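Long-range contact in hypothetical protein (PDB 2O2X), which removes the C-7 phosphate from D-glycero-beta-D-manno-heptose 1,7-bisphosphate, a magnesium-dependent step in ADP-heptose biosynthesis: residues L154-M167 with K171-G183. Numbering follows the deposited sequence.
Sequences LQRSLIVGDKLADM and KRAGLAQGWLVDG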
loop_
_atom_site.group_PDB
_atom_site.type_symbol
_atom_site.label_atom_id
_atom_site.label_comp_id
_atom_site.label_asym_id
_atom_site.label_seq_id
_atom_site.Cartn_x
_atom_site.Cartn_y
_atom_site.Cartn_z
ATOM N N LEU A 154 10.973 -9.308 2.746
ATOM C CA LEU A 154 9.513 -9.478 2.752
ATOM C C LEU A 154 9.021 -10.243 3.969
ATOM O O LEU A 154 7.954 -9.954 4.507
ATOM C CB LEU A 154 9.020 -10.158 1.477
ATOM C CG LEU A 154 9.144 -9.389 0.173
ATOM C CD1 LEU A 154 8.673 -10.260 -0.987
ATOM C CD2 LEU A 154 8.360 -8.083 0.242
ATOM N N GLN A 155 9.813 -11.183 4.457
ATOM C CA GLN A 155 9.365 -12.018 5.555
ATOM C C GLN A 155 9.159 -11.189 6.818
ATOM O O GLN A 155 8.326 -11.519 7.630
ATOM C CB GLN A 155 10.364 -13.161 5.790
ATOM C CG GLN A 155 10.422 -14.170 4.645
ATOM C CD GLN A 155 11.085 -13.646 3.368
ATOM O OE1 GLN A 155 11.909 -12.713 3.390
ATOM N NE2 GLN A 155 10.720 -14.251 2.241
ATOM N N ARG A 156 9.909 -10.098 6.975
ATOM C CA ARG A 156 9.764 -9.220 8.134
ATOM C C ARG A 156 8.881 -7.989 7.867
ATOM O O ARG A 156 8.676 -7.188 8.764
ATOM C CB ARG A 156 11.136 -8.779 8.640
ATOM C CG ARG A 156 12.028 -9.953 9.073
ATOM C CD ARG A 156 13.337 -9.472 9.687
ATOM N NE ARG A 156 13.121 -8.705 10.909
ATOM C CZ ARG A 156 13.624 -7.492 11.175
ATOM N NH1 ARG A 156 14.411 -6.844 10.303
ATOM N NH2 ARG A 156 13.343 -6.919 12.344
ATOM N N SER A 157 8.380 -7.830 6.637
ATOM C CA SER A 157 7.550 -6.673 6.277
ATOM C C SER A 157 6.161 -6.782 6.858
ATOM O O SER A 157 5.724 -7.854 7.300
ATOM C CB SER A 157 7.496 -6.549 4.744
ATOM O OG SER A 157 8.797 -6.241 4.235
ATOM N N LEU A 158 5.468 -5.640 6.882
ATOM C CA LEU A 158 4.108 -5.567 7.383
ATOM C C LEU A 158 3.228 -4.979 6.298
ATOM O O LEU A 158 3.708 -4.258 5.435
ATOM C CB LEU A 158 4.084 -4.627 8.588
ATOM C CG LEU A 158 5.096 -4.932 9.710
ATOM C CD1 LEU A 158 4.963 -3.852 10.785
ATOM C CD2 LEU A 158 4.872 -6.309 10.307
ATOM N N ILE A 159 1.940 -5.312 6.341
ATOM C CA ILE A 159 0.966 -4.734 5.424
ATOM C C ILE A 159 -0.243 -4.267 6.224
ATOM O O ILE A 159 -0.626 -4.912 7.218
ATOM C CB ILE A 159 0.535 -5.684 4.291
ATOM C CG1 ILE A 159 -0.357 -4.940 3.259
ATOM C CG2 ILE A 159 -0.098 -6.984 4.829
ATOM C CD1 ILE A 159 -0.413 -5.572 1.883
ATOM N N VAL A 160 -0.820 -3.138 5.811
ATOM C CA VAL A 160 -2.035 -2.578 6.396
ATOM C C VAL A 160 -2.999 -2.271 5.255
ATOM O O VAL A 160 -2.614 -1.665 4.251
ATOM C CB VAL A 160 -1.727 -1.308 7.169
ATOM C CG1 VAL A 160 -2.997 -0.836 7.870
ATOM C CG2 VAL A 160 -0.561 -1.526 8.121
ATOM N N GLY A 161 -4.244 -2.699 5.380
ATOM C CA GLY A 161 -5.292 -2.357 4.437
ATOM C C GLY A 161 -6.664 -2.624 5.004
ATOM O O GLY A 161 -6.751 -3.222 6.089
ATOM N N ASP A 162 -7.721 -2.245 4.288
ATOM C CA ASP A 162 -9.073 -2.472 4.810
ATOM C C ASP A 162 -9.806 -3.584 4.109
ATOM O O ASP A 162 -10.980 -3.816 4.391
ATOM C CB ASP A 162 -9.913 -1.174 4.826
ATOM C CG ASP A 162 -10.539 -0.824 3.486
ATOM O OD1 ASP A 162 -9.890 -1.016 2.463
ATOM O OD2 ASP A 162 -11.670 -0.305 3.503
ATOM N N LYS A 163 -9.123 -4.291 3.211
ATOM C CA LYS A 163 -9.754 -5.393 2.487
ATOM C C LYS A 163 -9.030 -6.702 2.748
ATOM O O LYS A 163 -7.823 -6.742 2.942
ATOM C CB LYS A 163 -9.848 -5.052 0.997
ATOM C CG LYS A 163 -10.945 -3.968 0.783
ATOM C CD LYS A 163 -10.892 -3.202 -0.530
ATOM C CE LYS A 163 -11.807 -1.935 -0.472
ATOM N NZ LYS A 163 -11.167 -0.690 0.141
ATOM N N LEU A 164 -9.781 -7.794 2.758
ATOM C CA LEU A 164 -9.184 -9.115 2.922
ATOM C C LEU A 164 -8.109 -9.384 1.871
ATOM O O LEU A 164 -7.105 -10.027 2.175
ATOM C CB LEU A 164 -10.241 -10.214 2.875
ATOM C CG LEU A 164 -9.731 -11.601 3.291
ATOM C CD1 LEU A 164 -9.205 -11.603 4.733
ATOM C CD2 LEU A 164 -10.866 -12.615 3.147
ATOM N N ALA A 165 -8.287 -8.865 0.658
ATOM C CA ALA A 165 -7.284 -9.048 -0.388
ATOM C C ALA A 165 -5.905 -8.528 -0.012
ATOM O O ALA A 165 -4.908 -9.039 -0.488
ATOM C CB ALA A 165 -7.734 -8.381 -1.669
ATOM N N ASP A 166 -5.842 -7.502 0.833
ATOM C CA ASP A 166 -4.561 -7.006 1.300
ATOM C C ASP A 166 -3.871 -8.023 2.222
ATOM O O ASP A 166 -2.643 -8.194 2.193
ATOM C CB ASP A 166 -4.731 -5.689 2.066
ATOM C CG ASP A 166 -5.336 -4.562 1.219
ATOM O OD1 ASP A 166 -4.782 -4.387 0.139
ATOM O OD2 ASP A 166 -6.339 -3.864 1.621
HETATM N N MSE A 167 -4.664 -8.689 3.059
HETATM C CA MSE A 167 -4.128 -9.680 3.980
HETATM C C MSE A 167 -3.710 -10.925 3.230
HETATM O O MSE A 167 -2.680 -11.511 3.535
HETATM C CB MSE A 167 -5.169 -10.052 5.027
HETATM C CG MSE A 167 -5.689 -8.903 5.921
HETATM SE SE MSE A 167 -4.295 -8.011 6.934
HETATM C CE MSE A 167 -3.985 -6.450 5.728
ATOM N N LYS A 171 0.108 -12.455 2.992
ATOM C CA LYS A 171 0.405 -13.861 3.299
ATOM C C LYS A 171 1.098 -14.523 2.106
ATOM O O LYS A 171 2.095 -15.214 2.247
ATOM C CB LYS A 171 -0.893 -14.597 3.640
ATOM C CG LYS A 171 -0.722 -16.042 4.143
ATOM C CD LYS A 171 -2.027 -16.590 4.718
ATOM C CE LYS A 171 -3.141 -16.663 3.650
ATOM N NZ LYS A 171 -4.331 -17.482 4.079
ATOM N N ARG A 172 0.556 -14.316 0.930
ATOM C CA ARG A 172 1.093 -14.960 -0.275
ATOM C C ARG A 172 2.488 -14.466 -0.659
ATOM O O ARG A 172 3.233 -15.187 -1.338
ATOM C CB ARG A 172 0.124 -14.808 -1.448
ATOM C CG ARG A 172 -1.226 -15.510 -1.234
ATOM C CD ARG A 172 -2.163 -15.341 -2.415
ATOM N NE ARG A 172 -3.567 -15.553 -2.083
ATOM C CZ ARG A 172 -4.563 -15.424 -2.955
ATOM N NH1 ARG A 172 -4.313 -15.111 -4.221
ATOM N NH2 ARG A 172 -5.815 -15.617 -2.575
ATOM N N ALA A 173 2.833 -13.242 -0.250
ATOM C CA ALA A 173 4.147 -12.655 -0.475
ATOM C C ALA A 173 5.194 -13.125 0.544
ATOM O O ALA A 173 6.377 -12.815 0.401
ATOM C CB ALA A 173 4.041 -11.104 -0.462
ATOM N N GLY A 174 4.760 -13.817 1.586
ATOM C CA GLY A 174 5.675 -14.331 2.598
ATOM C C GLY A 174 5.752 -13.518 3.882
ATOM O O GLY A 174 6.574 -13.796 4.753
ATOM N N LEU A 175 4.906 -12.506 4.028
ATOM C CA LEU A 175 4.845 -11.754 5.277
ATOM C C LEU A 175 4.248 -12.641 6.373
ATOM O O LEU A 175 3.603 -13.641 6.058
ATOM C CB LEU A 175 3.997 -10.485 5.129
ATOM C CG LEU A 175 4.645 -9.286 4.431
ATOM C CD1 LEU A 175 5.016 -9.567 2.980
ATOM C CD2 LEU A 175 3.706 -8.093 4.534
ATOM N N ALA A 176 4.458 -12.263 7.625
ATOM C CA ALA A 176 3.918 -12.985 8.779
ATOM C C ALA A 176 2.769 -12.289 9.506
ATOM O O ALA A 176 2.084 -12.917 10.335
ATOM C CB ALA A 176 5.031 -13.248 9.769
ATOM N N GLN A 177 2.573 -10.999 9.212
ATOM C CA GLN A 177 1.565 -10.204 9.885
ATOM C C GLN A 177 1.027 -9.143 8.971
ATOM O O GLN A 177 1.762 -8.577 8.164
ATOM C CB GLN A 177 2.173 -9.441 11.061
ATOM C CG GLN A 177 2.604 -10.270 12.217
ATOM C CD GLN A 177 2.991 -9.391 13.378
ATOM O OE1 GLN A 177 2.225 -9.245 14.332
ATOM N NE2 GLN A 177 4.191 -8.783 13.306
ATOM N N GLY A 178 -0.248 -8.840 9.146
ATOM C CA GLY A 178 -0.852 -7.653 8.569
ATOM C C GLY A 178 -1.914 -7.122 9.506
ATOM O O GLY A 178 -2.384 -7.841 10.395
ATOM N N TRP A 179 -2.281 -5.854 9.330
ATOM C CA TRP A 179 -3.308 -5.181 10.131
ATOM C C TRP A 179 -4.477 -4.875 9.237
ATOM O O TRP A 179 -4.326 -4.282 8.151
ATOM C CB TRP A 179 -2.737 -3.901 10.775
ATOM C CG TRP A 179 -2.133 -4.143 12.109
ATOM C CD1 TRP A 179 -2.729 -3.930 13.329
ATOM C CD2 TRP A 179 -0.860 -4.726 12.385
ATOM N NE1 TRP A 179 -1.891 -4.310 14.335
ATOM C CE2 TRP A 179 -0.744 -4.811 13.789
ATOM C CE3 TRP A 179 0.207 -5.184 11.578
ATOM C CZ2 TRP A 179 0.405 -5.334 14.424
ATOM C CZ3 TRP A 179 1.341 -5.717 12.218
ATOM C CH2 TRP A 179 1.412 -5.775 13.625
ATOM N N LEU A 180 -5.651 -5.304 9.658
ATOM C CA LEU A 180 -6.852 -5.094 8.881
ATOM C C LEU A 180 -7.670 -3.965 9.464
ATOM O O LEU A 180 -8.296 -4.069 10.530
ATOM C CB LEU A 180 -7.647 -6.395 8.804
ATOM C CG LEU A 180 -8.932 -6.419 7.989
ATOM C CD1 LEU A 180 -8.652 -6.147 6.531
ATOM C CD2 LEU A 180 -9.591 -7.790 8.113
ATOM N N VAL A 181 -7.647 -2.855 8.751
ATOM C CA VAL A 181 -8.437 -1.675 9.133
ATOM C C VAL A 181 -9.893 -2.050 9.306
ATOM O O VAL A 181 -10.483 -2.601 8.390
ATOM C CB VAL A 181 -8.301 -0.596 8.046
ATOM C CG1 VAL A 181 -9.276 0.575 8.287
ATOM C CG2 VAL A 181 -6.865 -0.097 7.995
ATOM N N ASP A 182 -10.442 -1.755 10.494
ATOM C CA ASP A 182 -11.827 -2.019 10.854
ATOM C C ASP A 182 -12.168 -3.503 10.859
ATOM O O ASP A 182 -13.335 -3.859 10.821
ATOM C CB ASP A 182 -12.790 -1.241 9.941
ATOM C CG ASP A 182 -12.628 0.260 10.057
ATOM O OD1 ASP A 182 -12.210 0.754 11.119
ATOM O OD2 ASP A 182 -12.906 0.943 9.038
ATOM N N GLY A 183 -11.165 -4.368 10.913
ATOM C CA GLY A 183 -11.393 -5.795 10.790
ATOM C C GLY A 183 -11.104 -6.580 12.059
ATOM O O GLY A 183 -10.529 -6.066 13.042
HETATM O O HOH W 1 6.144 -10.127 8.597
HETATM O O HOH W 2 -12.068 -4.256 6.955
#
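Leu175 packs against the Leu154 and Ser157 carbonyls, where the chain leads into strand 158-161. Its CB lies near both oxygens, and with chi1 at -78° Leu175 CG sits 3.4 Å from both Leu154 O and Ser157 O. From there the branches part: Leu175 CD1 reaches Leu154 O at 3.3 Å, whereas Leu175 CD2 passes over the Ser157-Leu158 peptide to meet Ile159 CG2 at 4.0 Å, the two side chains crossing at about a right angle. Cut back to an alanine, this position would probably leave a gap between the Leu154-Ser157 turn and Ile159, with Ile159 CG2 losing this apolar contact. Beside Leu175 a water bridges the backbones, donating to Gln155 O and Ser157 O and accepting from Ala176 N.

Farther on, the strands run parallel, joined by Trp179 N to Ile159 O (2.8 Å), Gly161 N to Trp179 O, and Val181 N to Gly161 O. Met167, a selenomethionine bent at chi2 (-59°) and chi3 (97°), folds down from the helix and lays SE against Gly178 C at 3.6 Å; a side chain at Gly178 would clash with SE and with Ile159 CG2. On the other face, Leu158 CD2 meets the edge of the Trp179 ring at CZ3 (4.1 Å).

Past the strand end, Asp162 CB packs on Val181 CB (3.6 Å); Lys163 NZ salt-bridges Asp162 and Asp45, and Asp162 and Lys163 probably belong to the magnesium site, as in relatives. Strand 158-161, helix 164-172 and strand 177-181 form a beta-alpha-beta unit of the HAD-like fold; its two strands lie between strands 34-36 and 191-196 in the sheet, with helix 199-211 covering the Leu158 and Trp179 face.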